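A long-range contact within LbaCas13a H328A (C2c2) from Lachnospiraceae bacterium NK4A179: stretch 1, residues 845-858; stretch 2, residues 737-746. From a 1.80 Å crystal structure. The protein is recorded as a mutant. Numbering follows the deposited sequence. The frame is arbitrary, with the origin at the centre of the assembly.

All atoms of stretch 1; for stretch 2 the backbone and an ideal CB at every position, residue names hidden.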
ATOM      1  N   LEU A 845      23.005 -10.791   4.565  1.00 42.41           N
ATOM      2  CA  LEU A 845      24.360 -10.277   4.456  1.00 41.34           C
ATOM      3  C   LEU A 845      24.427  -8.828   4.912  1.00 42.48           C
ATOM      4  O   LEU A 845      25.409  -8.409   5.532  1.00 38.71           O
ATOM      5  CB  LEU A 845      24.863 -10.425   3.023  1.00 39.40           C
ATOM      6  CG  LEU A 845      25.227 -11.869   2.666  1.00 42.70           C
ATOM      7  CD1 LEU A 845      25.768 -11.967   1.252  1.00 40.71           C
ATOM      8  CD2 LEU A 845      26.230 -12.404   3.669  1.00 43.83           C
ATOM      9  N   LEU A 846      23.388  -8.044   4.633  1.00 41.46           N
ATOM     10  CA  LEU A 846      23.397  -6.671   5.119  1.00 33.65           C
ATOM     11  C   LEU A 846      23.300  -6.635   6.641  1.00 30.05           C
ATOM     12  O   LEU A 846      24.073  -5.932   7.301  1.00 33.95           O
ATOM     13  CB  LEU A 846      22.264  -5.880   4.471  1.00 34.64           C
ATOM     14  CG  LEU A 846      22.334  -4.362   4.580  1.00 40.78           C
ATOM     15  CD1 LEU A 846      23.678  -3.838   4.099  1.00 41.56           C
ATOM     16  CD2 LEU A 846      21.185  -3.746   3.780  1.00 40.59           C
ATOM     17  N   LEU A 847      22.347  -7.386   7.214  1.00 29.56           N
ATOM     18  CA  LEU A 847      22.210  -7.439   8.665  1.00 33.85           C
ATOM     19  C   LEU A 847      23.499  -7.923   9.323  1.00 36.95           C
ATOM     20  O   LEU A 847      23.915  -7.394  10.361  1.00 31.69           O
ATOM     21  CB  LEU A 847      21.045  -8.352   9.058  1.00 36.52           C
ATOM     22  CG  LEU A 847      19.629  -8.012   8.583  1.00 39.05           C
ATOM     23  CD1 LEU A 847      18.668  -9.147   8.910  1.00 41.02           C
ATOM     24  CD2 LEU A 847      19.148  -6.739   9.222  1.00 35.98           C
ATOM     25  N   VAL A 848      24.153  -8.920   8.728  1.00 36.62           N
ATOM     26  CA  VAL A 848      25.381  -9.445   9.319  1.00 40.49           C
ATOM     27  C   VAL A 848      26.475  -8.384   9.300  1.00 35.69           C
ATOM     28  O   VAL A 848      27.139  -8.133  10.313  1.00 36.81           O
ATOM     29  CB  VAL A 848      25.824 -10.730   8.595  1.00 45.57           C
ATOM     30  CG1 VAL A 848      27.248 -11.087   8.988  1.00 46.70           C
ATOM     31  CG2 VAL A 848      24.885 -11.871   8.929  1.00 47.08           C
ATOM     32  N   ASN A 849      26.665  -7.729   8.155  1.00 32.35           N
ATOM     33  CA  ASN A 849      27.742  -6.756   8.055  1.00 32.50           C
ATOM     34  C   ASN A 849      27.487  -5.551   8.948  1.00 35.21           C
ATOM     35  O   ASN A 849      28.427  -4.999   9.532  1.00 32.61           O
ATOM     36  CB  ASN A 849      27.931  -6.321   6.610  1.00 30.86           C
ATOM     37  CG  ASN A 849      28.746  -7.319   5.810  1.00 41.27           C
ATOM     38  OD1 ASN A 849      29.970  -7.244   5.776  1.00 47.18           O
ATOM     39  ND2 ASN A 849      28.069  -8.249   5.151  1.00 44.82           N
ATOM     40  N   LEU A 850      26.221  -5.130   9.068  1.00 32.07           N
ATOM     41  CA  LEU A 850      25.886  -4.059  10.001  1.00 33.36           C
ATOM     42  C   LEU A 850      26.136  -4.483  11.444  1.00 32.73           C
ATOM     43  O   LEU A 850      26.670  -3.704  12.242  1.00 30.13           O
ATOM     44  CB  LEU A 850      24.427  -3.633   9.816  1.00 33.50           C
ATOM     45  CG  LEU A 850      24.119  -2.699   8.639  1.00 35.53           C
ATOM     46  CD1 LEU A 850      22.610  -2.510   8.484  1.00 30.00           C
ATOM     47  CD2 LEU A 850      24.797  -1.356   8.796  1.00 35.94           C
ATOM     48  N   ARG A 851      25.744  -5.712  11.797  1.00 28.69           N
ATOM     49  CA  ARG A 851      25.875  -6.184  13.171  1.00 32.88           C
ATOM     50  C   ARG A 851      27.334  -6.226  13.594  1.00 33.99           C
ATOM     51  O   ARG A 851      27.683  -5.790  14.699  1.00 34.29           O
ATOM     52  CB  ARG A 851      25.230  -7.564  13.291  1.00 36.49           C
ATOM     53  CG  ARG A 851      25.148  -8.139  14.685  1.00 41.18           C
ATOM     54  CD  ARG A 851      24.730  -9.610  14.607  1.00 47.86           C
ATOM     55  NE  ARG A 851      23.363  -9.756  14.105  1.00 52.11           N
ATOM     56  CZ  ARG A 851      23.034 -10.360  12.967  1.00 53.44           C
ATOM     57  NH1 ARG A 851      23.971 -10.899  12.202  1.00 53.66           N
ATOM     58  NH2 ARG A 851      21.760 -10.427  12.596  1.00 53.61           N
ATOM     59  N   LYS A 852      28.206  -6.700  12.707  1.00 32.89           N
ATOM     60  CA  LYS A 852      29.624  -6.763  13.034  1.00 36.55           C
ATOM     61  C   LYS A 852      30.258  -5.374  13.030  1.00 36.22           C
ATOM     62  O   LYS A 852      31.058  -5.056  13.918  1.00 35.77           O
ATOM     63  CB  LYS A 852      30.334  -7.715  12.070  1.00 41.08           C
ATOM     64  CG  LYS A 852      29.843  -9.163  12.177  1.00 42.08           C
ATOM     65  CD  LYS A 852      29.491  -9.553  13.627  1.00 43.78           C
ATOM     66  CE  LYS A 852      28.679 -10.848  13.687  1.00 36.59           C
ATOM     67  NZ  LYS A 852      27.900 -11.022  14.931  1.00 31.14           N
ATOM     68  N   ALA A 853      29.887  -4.514  12.065  1.00 24.95           N
ATOM     69  CA  ALA A 853      30.386  -3.146  12.089  1.00 29.68           C
ATOM     70  C   ALA A 853      29.988  -2.433  13.376  1.00 31.29           C
ATOM     71  O   ALA A 853      30.771  -1.642  13.922  1.00 28.10           O
ATOM     72  CB  ALA A 853      29.876  -2.374  10.865  1.00 30.54           C
ATOM     73  N   PHE A 854      28.772  -2.688  13.873  1.00 30.97           N
ATOM     74  CA  PHE A 854      28.321  -2.027  15.096  1.00 27.60           C
ATOM     75  C   PHE A 854      29.123  -2.501  16.302  1.00 28.11           C
ATOM     76  O   PHE A 854      29.537  -1.697  17.143  1.00 29.22           O
ATOM     77  CB  PHE A 854      26.830  -2.275  15.327  1.00 25.73           C
ATOM     78  CG  PHE A 854      26.276  -1.570  16.531  1.00 25.31           C
ATOM     79  CD1 PHE A 854      25.797  -0.269  16.432  1.00 23.49           C
ATOM     80  CD2 PHE A 854      26.239  -2.202  17.773  1.00 27.67           C
ATOM     81  CE1 PHE A 854      25.288   0.382  17.539  1.00 22.74           C
ATOM     82  CE2 PHE A 854      25.721  -1.566  18.893  1.00 28.68           C
ATOM     83  CZ  PHE A 854      25.235  -0.256  18.772  1.00 26.49           C
ATOM     84  N   LEU A 855      29.328  -3.809  16.413  1.00 32.55           N
ATOM     85  CA  LEU A 855      30.099  -4.323  17.540  1.00 34.54           C
ATOM     86  C   LEU A 855      31.496  -3.724  17.555  1.00 35.71           C
ATOM     87  O   LEU A 855      31.999  -3.340  18.617  1.00 42.28           O
ATOM     88  CB  LEU A 855      30.153  -5.849  17.492  1.00 36.32           C
ATOM     89  CG  LEU A 855      28.786  -6.531  17.644  1.00 37.90           C
ATOM     90  CD1 LEU A 855      28.847  -8.006  17.276  1.00 38.76           C
ATOM     91  CD2 LEU A 855      28.215  -6.345  19.041  1.00 36.86           C
ATOM     92  N   GLU A 856      32.125  -3.605  16.383  1.00 33.18           N
ATOM     93  CA  GLU A 856      33.455  -3.007  16.321  1.00 37.91           C
ATOM     94  C   GLU A 856      33.409  -1.524  16.670  1.00 37.82           C
ATOM     95  O   GLU A 856      34.315  -1.009  17.342  1.00 32.58           O
ATOM     96  CB  GLU A 856      34.067  -3.231  14.934  1.00 45.34           C
ATOM     97  CG  GLU A 856      35.363  -2.478  14.693  1.00 59.15           C
ATOM     98  CD  GLU A 856      36.038  -2.864  13.389  1.00 71.16           C
ATOM     99  OE1 GLU A 856      37.070  -3.568  13.446  1.00 75.17           O
ATOM    100  OE2 GLU A 856      35.540  -2.464  12.313  1.00 75.83           O
ATOM    101  N   PHE A 857      32.358  -0.821  16.224  1.00 30.92           N
ATOM    102  CA  PHE A 857      32.166   0.582  16.579  1.00 30.60           C
ATOM    103  C   PHE A 857      32.087   0.768  18.089  1.00 29.83           C
ATOM    104  O   PHE A 857      32.654   1.723  18.641  1.00 33.51           O
ATOM    105  CB  PHE A 857      30.883   1.098  15.908  1.00 26.54           C
ATOM    106  CG  PHE A 857      30.539   2.525  16.238  1.00 27.81           C
ATOM    107  CD1 PHE A 857      31.254   3.574  15.677  1.00 30.94           C
ATOM    108  CD2 PHE A 857      29.478   2.820  17.078  1.00 30.79           C
ATOM    109  CE1 PHE A 857      30.928   4.878  15.954  1.00 28.47           C
ATOM    110  CE2 PHE A 857      29.147   4.135  17.363  1.00 28.18           C
ATOM    111  CZ  PHE A 857      29.882   5.166  16.799  1.00 25.37           C
ATOM    112  N   ILE A 858      31.350  -0.112  18.765  1.00 27.44           N
ATOM    113  CA  ILE A 858      31.236  -0.051  20.220  1.00 28.34           C
ATOM    114  C   ILE A 858      32.609  -0.244  20.863  1.00 30.09           C
ATOM    115  O   ILE A 858      33.034   0.542  21.720  1.00 31.61           O
ATOM    116  CB  ILE A 858      30.225  -1.104  20.713  1.00 31.79           C
ATOM    117  CG1 ILE A 858      28.815  -0.759  20.222  1.00 30.76           C
ATOM    118  CG2 ILE A 858      30.250  -1.216  22.226  1.00 33.53           C
ATOM    119  CD1 ILE A 858      28.231   0.468  20.869  1.00 31.30           C
ATOM    120  N   UNK A 737      34.165   6.366   9.822  1.00 39.33           N
ATOM    121  CA  UNK A 737      34.985   5.162   9.911  1.00 44.33           C
ATOM    122  C   UNK A 737      34.137   3.909   9.761  1.00 43.57           C
ATOM    123  O   UNK A 737      34.573   2.931   9.143  1.00 39.36           O
ATOM    124  CB  UNK A 737      35.741   5.128  11.241  1.00 44.33           C
ATOM    125  N   UNK A 738      32.926   3.918  10.331  1.00 40.17           N
ATOM    126  CA  UNK A 738      32.013   2.788  10.168  1.00 35.90           C
ATOM    127  C   UNK A 738      31.785   2.498   8.691  1.00 32.49           C
ATOM    128  O   UNK A 738      31.807   1.341   8.258  1.00 36.42           O
ATOM    129  CB  UNK A 738      30.680   3.066  10.866  1.00 35.90           C
ATOM    130  N   UNK A 739      31.575   3.545   7.895  1.00 37.20           N
ATOM    131  CA  UNK A 739      31.284   3.348   6.478  1.00 38.05           C
ATOM    132  C   UNK A 739      32.451   2.676   5.762  1.00 38.59           C
ATOM    133  O   UNK A 739      32.272   1.660   5.078  1.00 39.26           O
ATOM    134  CB  UNK A 739      30.960   4.686   5.811  1.00 38.05           C
ATOM    135  N   UNK A 740      33.660   3.223   5.919  1.00 37.77           N
ATOM    136  CA  UNK A 740      34.830   2.645   5.255  1.00 44.07           C
ATOM    137  C   UNK A 740      35.059   1.194   5.670  1.00 42.71           C
ATOM    138  O   UNK A 740      35.409   0.351   4.835  1.00 45.08           O
ATOM    139  CB  UNK A 740      36.076   3.476   5.567  1.00 44.07           C
ATOM    140  N   UNK A 741      34.856   0.877   6.952  1.00 44.09           N
ATOM    141  CA  UNK A 741      35.081  -0.482   7.433  1.00 47.18           C
ATOM    142  C   UNK A 741      33.962  -1.428   7.018  1.00 46.84           C
ATOM    143  O   UNK A 741      34.210  -2.622   6.793  1.00 43.80           O
ATOM    144  CB  UNK A 741      35.221  -0.483   8.957  1.00 47.18           C
ATOM    145  N   UNK A 742      32.728  -0.929   6.937  1.00 42.41           N
ATOM    146  CA  UNK A 742      31.650  -1.742   6.390  1.00 38.76           C
ATOM    147  C   UNK A 742      31.954  -2.139   4.952  1.00 33.49           C
ATOM    148  O   UNK A 742      31.735  -3.289   4.561  1.00 39.75           O
ATOM    149  CB  UNK A 742      30.320  -0.990   6.463  1.00 38.76           C
ATOM    150  N   UNK A 743      32.446  -1.190   4.156  1.00 33.16           N
ATOM    151  CA  UNK A 743      32.717  -1.438   2.742  1.00 39.12           C
ATOM    152  C   UNK A 743      33.838  -2.457   2.593  1.00 47.01           C
ATOM    153  O   UNK A 743      33.770  -3.368   1.759  1.00 45.44           O
ATOM    154  CB  UNK A 743      33.080  -0.137   2.023  1.00 39.12           C
ATOM    155  N   UNK A 744      34.882  -2.318   3.410  1.00 48.89           N
ATOM    156  CA  UNK A 744      35.994  -3.258   3.369  1.00 47.49           C
ATOM    157  C   UNK A 744      35.547  -4.656   3.778  1.00 47.69           C
ATOM    158  O   UNK A 744      35.772  -5.629   3.046  1.00 47.58           O
ATOM    159  CB  UNK A 744      37.128  -2.780   4.278  1.00 47.49           C
ATOM    160  N   UNK A 745      34.906  -4.774   4.946  1.00 49.04           N
ATOM    161  CA  UNK A 745      34.448  -6.078   5.422  1.00 53.26           C
ATOM    162  C   UNK A 745      33.506  -6.734   4.420  1.00 56.13           C
ATOM    163  O   UNK A 745      33.569  -7.948   4.199  1.00 53.47           O
ATOM    164  CB  UNK A 745      33.753  -5.935   6.777  1.00 53.26           C
ATOM    165  N   UNK A 746      32.620  -5.952   3.814  1.00 59.25           N
ATOM    166  CA  UNK A 746      31.773  -6.456   2.740  1.00 59.03           C
ATOM    167  C   UNK A 746      32.563  -6.475   1.435  1.00 56.28           C
ATOM    168  O   UNK A 746      32.551  -7.465   0.711  1.00 57.90           O
ATOM    169  CB  UNK A 746      30.510  -5.605   2.596  1.00 59.03           C
TER

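Two helices cross here at 134° between their N-to-C directions, axes 9.9 Å apart at closest approach, so stretch 2 meets stretch 1 along one side only, roughly every third or fourth position.

Position 737 has helical backbone angles, and its CB points toward stretch 1, yet nothing of stretch 1 lies within 5.5 Å of the ideal CB. Almost any helix-tolerant residue would do; it is Asn737, which makes no contact with stretch 1.

At 738 the CB lies sideways, 4.9 Å from Phe857 CD1 and 5.5 Å from Ala853 CB. These apolar surroundings leave room for a modest aliphatic side chain: valine, isoleucine, leucine or alanine. The residue is Val738, whose CG2 packs 3.4 Å from Phe857 CD1.

Of 739 and 740, the first points away and the second is out of reach, so stretch 1 allows any helix-compatible residue. They are Arg739 and Glu740, joined by a salt bridge from Arg739 NH2 to Glu740 OE2 (3.3 Å).

At 741 the CB points toward stretch 1, and its ideal position is 3.9 Å from Glu856 OE2. A carboxylate so near favours lysine or arginine, although a polar donor could also serve. Arg741 is found: Arg741 NE gives a weak hydrogen bond to Glu856 OE2 (2.6 Å), part of a salt bridge, with the oxygen at the edge of the guanidinium. That oxygen is crowded in the model, so its place is less certain.

The backbones come closest in register at 742, where the small Ala853 side chain is consistent with the close approach. From a sideways CB, a long side chain can run on toward Leu846, Asn849 and Leu850; leucine, methionine or an aromatic would fit. Phe742 fills the space, its CE2 3.4 Å from Asn849 CB and its CZ 3.5 Å from Leu846 CD1, which meets the ring at its edge.

Positions 743 and 744 lie off the contact, one pointing away and the other out of reach; polar or apolar residues would suit. They are Ile743 and Thr744; Thr744 OG1 donates to Glu740 O (3.1 Å) within its own helix.

At 745 the CB again points toward stretch 1, with Asn849 OD1 4.1 Å away. A polar residue could suit, but a long basic one could also reach Glu856. Lys745 does: Lys745 NZ makes a weak hydrogen bond to Glu856 OE2 (3.0 Å) within a second salt bridge, so one carboxylate oxygen serves two cations.

At 746 the ideal CB is 3.6 Å from Asn849 OD1, favouring a small or polar residue. It is Ala746, its CB touching that oxygen.

Stretch 2 737-746: NVRERFITKA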
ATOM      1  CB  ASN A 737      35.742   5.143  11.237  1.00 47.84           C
ATOM      2  CG  ASN A 737      36.798   6.219  11.309  1.00 53.84           C
ATOM      3  OD1 ASN A 737      37.433   6.546  10.307  1.00 55.85           O
ATOM      4  ND2 ASN A 737      36.986   6.787  12.492  1.00 58.11           N
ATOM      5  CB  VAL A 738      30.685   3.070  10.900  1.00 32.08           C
ATOM      6  CG1 VAL A 738      29.565   2.149  10.396  1.00 26.24           C
ATOM      7  CG2 VAL A 738      30.870   2.888  12.387  1.00 30.55           C
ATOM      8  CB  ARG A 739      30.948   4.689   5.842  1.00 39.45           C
ATOM      9  CG  ARG A 739      30.674   4.647   4.362  1.00 38.74           C
ATOM     10  CD  ARG A 739      30.783   6.059   3.836  1.00 44.06           C
ATOM     11  NE  ARG A 739      30.740   6.114   2.386  1.00 51.68           N
ATOM     12  CZ  ARG A 739      31.808   6.108   1.598  1.00 56.23           C
ATOM     13  NH1 ARG A 739      31.645   6.167   0.284  1.00 57.28           N
ATOM     14  NH2 ARG A 739      33.032   6.035   2.115  1.00 54.58           N
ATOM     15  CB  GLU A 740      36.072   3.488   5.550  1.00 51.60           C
ATOM     16  CG  GLU A 740      35.906   4.981   5.268  1.00 60.43           C
ATOM     17  CD  GLU A 740      36.007   5.335   3.787  1.00 68.72           C
ATOM     18  OE1 GLU A 740      36.096   4.409   2.948  1.00 70.59           O
ATOM     19  OE2 GLU A 740      36.002   6.545   3.462  1.00 70.95           O
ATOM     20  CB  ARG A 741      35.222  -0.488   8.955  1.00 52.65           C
ATOM     21  CG  ARG A 741      36.560   0.015   9.463  1.00 58.49           C
ATOM     22  CD  ARG A 741      37.159  -0.963  10.461  1.00 66.11           C
ATOM     23  NE  ARG A 741      36.872  -2.354  10.107  1.00 72.59           N
ATOM     24  CZ  ARG A 741      37.557  -3.068   9.213  1.00 76.58           C
ATOM     25  NH1 ARG A 741      38.588  -2.537   8.566  1.00 76.02           N
ATOM     26  NH2 ARG A 741      37.207  -4.325   8.967  1.00 78.33           N
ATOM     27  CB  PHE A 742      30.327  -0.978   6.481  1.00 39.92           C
ATOM     28  CG  PHE A 742      29.180  -1.639   5.758  1.00 37.90           C
ATOM     29  CD1 PHE A 742      28.985  -1.438   4.393  1.00 37.20           C
ATOM     30  CD2 PHE A 742      28.288  -2.442   6.443  1.00 40.13           C
ATOM     31  CE1 PHE A 742      27.929  -2.036   3.733  1.00 35.28           C
ATOM     32  CE2 PHE A 742      27.230  -3.046   5.788  1.00 40.62           C
ATOM     33  CZ  PHE A 742      27.050  -2.844   4.435  1.00 37.32           C
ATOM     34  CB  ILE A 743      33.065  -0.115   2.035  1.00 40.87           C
ATOM     35  CG1 ILE A 743      31.838   0.809   1.963  1.00 36.32           C
ATOM     36  CG2 ILE A 743      33.623  -0.367   0.632  1.00 45.19           C
ATOM     37  CD1 ILE A 743      32.187   2.218   1.546  1.00 39.15           C
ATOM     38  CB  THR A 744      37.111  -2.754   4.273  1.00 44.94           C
ATOM     39  OG1 THR A 744      37.646  -1.545   3.723  1.00 41.51           O
ATOM     40  CG2 THR A 744      38.217  -3.805   4.390  1.00 50.04           C
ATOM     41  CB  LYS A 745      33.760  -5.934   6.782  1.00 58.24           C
ATOM     42  CG  LYS A 745      34.634  -6.301   7.980  1.00 64.64           C
ATOM     43  CD  LYS A 745      33.839  -6.308   9.294  1.00 67.34           C
ATOM     44  CE  LYS A 745      33.626  -4.897   9.847  1.00 68.86           C
ATOM     45  NZ  LYS A 745      33.989  -4.801  11.289  1.00 67.57           N
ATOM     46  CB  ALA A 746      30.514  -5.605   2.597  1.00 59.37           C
TER
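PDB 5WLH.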